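Local coordinates for protein CRISPR system Cmr subunit Cmr1-1 (Pyrococcus furiosus, PDB 4W8Z) that binds RNA as a subunit of the type III-B Cmr ribonucleoprotein complex, which it caps together with Cmr6 in CRISPR antiviral defence, at residues I139-L144 with S173-L179. Sequence-based numbering, arbitrary orientation.
Sequences IKLATL and SEVLEDL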
# COMPACT_ATOMS: atom_id res chain seq x y z
N ILE A 139 12.88 -13.82 -12.08
CA ILE A 139 13.57 -12.71 -11.43
C ILE A 139 13.02 -11.36 -11.92
O ILE A 139 13.00 -10.39 -11.17
CB ILE A 139 15.10 -12.77 -11.67
CG1 ILE A 139 15.84 -11.84 -10.71
CG2 ILE A 139 15.46 -12.44 -13.11
CD1 ILE A 139 16.10 -12.45 -9.36
N LYS A 140 12.55 -11.32 -13.17
CA LYS A 140 11.93 -10.11 -13.70
C LYS A 140 10.64 -9.81 -12.95
O LYS A 140 10.40 -8.68 -12.54
CB LYS A 140 11.65 -10.26 -15.20
CG LYS A 140 12.85 -10.07 -16.10
CD LYS A 140 12.43 -10.09 -17.57
CE LYS A 140 13.58 -9.77 -18.50
NZ LYS A 140 13.14 -9.57 -19.90
N LEU A 141 9.83 -10.85 -12.77
CA LEU A 141 8.55 -10.72 -12.08
C LEU A 141 8.73 -10.40 -10.59
O LEU A 141 7.91 -9.70 -9.99
CB LEU A 141 7.74 -12.00 -12.24
CG LEU A 141 7.23 -12.27 -13.66
CD1 LEU A 141 6.64 -13.67 -13.76
CD2 LEU A 141 6.21 -11.23 -14.05
N ALA A 142 9.79 -10.91 -9.99
CA ALA A 142 10.09 -10.63 -8.59
C ALA A 142 10.46 -9.16 -8.41
O ALA A 142 9.97 -8.50 -7.50
CB ALA A 142 11.22 -11.53 -8.10
N THR A 143 11.31 -8.65 -9.29
CA THR A 143 11.76 -7.27 -9.23
C THR A 143 10.62 -6.29 -9.51
O THR A 143 10.49 -5.26 -8.85
CB THR A 143 12.93 -7.02 -10.21
OG1 THR A 143 14.14 -7.54 -9.64
CG2 THR A 143 13.11 -5.54 -10.48
N LEU A 144 9.78 -6.63 -10.49
CA LEU A 144 8.60 -5.82 -10.78
C LEU A 144 7.71 -5.72 -9.55
O LEU A 144 7.20 -4.64 -9.23
CB LEU A 144 7.83 -6.41 -11.96
CG LEU A 144 8.38 -6.05 -13.34
CD1 LEU A 144 7.79 -6.94 -14.40
CD2 LEU A 144 8.09 -4.59 -13.66
N SER A 173 20.47 -3.38 -10.32
CA SER A 173 19.37 -4.11 -10.93
C SER A 173 19.45 -4.12 -12.45
O SER A 173 19.11 -3.13 -13.10
CB SER A 173 18.04 -3.52 -10.49
OG SER A 173 16.96 -4.19 -11.11
N GLU A 174 19.88 -5.25 -13.01
CA GLU A 174 19.94 -5.40 -14.45
C GLU A 174 18.54 -5.47 -15.02
O GLU A 174 18.30 -5.08 -16.17
CB GLU A 174 20.74 -6.64 -14.84
CG GLU A 174 22.24 -6.52 -14.59
CD GLU A 174 23.02 -7.70 -15.14
OE1 GLU A 174 22.42 -8.55 -15.83
OE2 GLU A 174 24.24 -7.78 -14.87
N VAL A 175 17.59 -5.96 -14.21
CA VAL A 175 16.21 -6.07 -14.65
C VAL A 175 15.56 -4.71 -14.86
O VAL A 175 14.95 -4.46 -15.90
CB VAL A 175 15.36 -6.88 -13.65
CG1 VAL A 175 13.89 -6.80 -14.02
CG2 VAL A 175 15.83 -8.32 -13.62
N LEU A 176 15.70 -3.82 -13.88
CA LEU A 176 15.17 -2.46 -14.01
C LEU A 176 15.86 -1.70 -15.14
O LEU A 176 15.23 -0.91 -15.83
CB LEU A 176 15.32 -1.69 -12.70
CG LEU A 176 14.41 -2.12 -11.55
CD1 LEU A 176 14.51 -1.11 -10.40
CD2 LEU A 176 12.97 -2.30 -12.02
N GLU A 177 17.15 -1.95 -15.32
CA GLU A 177 17.91 -1.37 -16.41
C GLU A 177 17.34 -1.84 -17.75
O GLU A 177 17.09 -1.04 -18.65
CB GLU A 177 19.39 -1.75 -16.29
CG GLU A 177 20.32 -1.01 -17.23
CD GLU A 177 21.79 -1.37 -17.00
OE1 GLU A 177 22.07 -2.40 -16.35
OE2 GLU A 177 22.66 -0.60 -17.47
N ASP A 178 17.11 -3.14 -17.85
CA ASP A 178 16.58 -3.76 -19.06
C ASP A 178 15.21 -3.21 -19.45
O ASP A 178 14.96 -2.91 -20.62
CB ASP A 178 16.49 -5.28 -18.86
CG ASP A 178 16.98 -6.05 -20.07
OD1 ASP A 178 18.06 -5.71 -20.60
OD2 ASP A 178 16.28 -7.00 -20.48
N LEU A 179 14.33 -3.06 -18.46
CA LEU A 179 12.96 -2.63 -18.71
C LEU A 179 12.83 -1.12 -18.89
O LEU A 179 11.74 -0.62 -19.17
CB LEU A 179 12.06 -3.08 -17.56
CG LEU A 179 11.99 -4.58 -17.25
CD1 LEU A 179 10.97 -4.83 -16.16
CD2 LEU A 179 11.64 -5.37 -18.50
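K140 and V175 bring their CA atoms nearest, 6.0 Å apart, where the helical segment 139-144 crosses the short helix 174-178 almost at right angles, at -86° with 9.8 Å between the axes. V175 points toward the other helix: a chi1 of 171° sets CG1 opposite the backbone N and lays this methyl against K140 CA, 3.9 Å away, while CG2 is turned to I139 CG2. T143 reaches across with its CG2 methyl, which lies 3.6 Å from L176 CD2 and also touches V175 CG1. Both helices flank the antiparallel sheet of the N-terminal RAMP-type half, whose 4-1-3-2 strand order is ferredoxin-like; helix 136-152 packs on strands 8-16 and 126-133, and helix 174-178 directly follows edge strand 166-172. S173 is the N-cap of this second helix, its OG accepting from L176 N at 3.1 Å in a nearly straight bond (166°) and also hydrogen-bonded to E10 on strand 8-16. Farther along, L179 CD1 meets L144 CD2 at 3.8 Å, and helix 188-206 covers both leucines through V198, V201 and T202. Toward solvent, the extended K140 chain carries NZ to 4.1 Å from D178 OD2, too long for a salt bridge but probably mildly attractive.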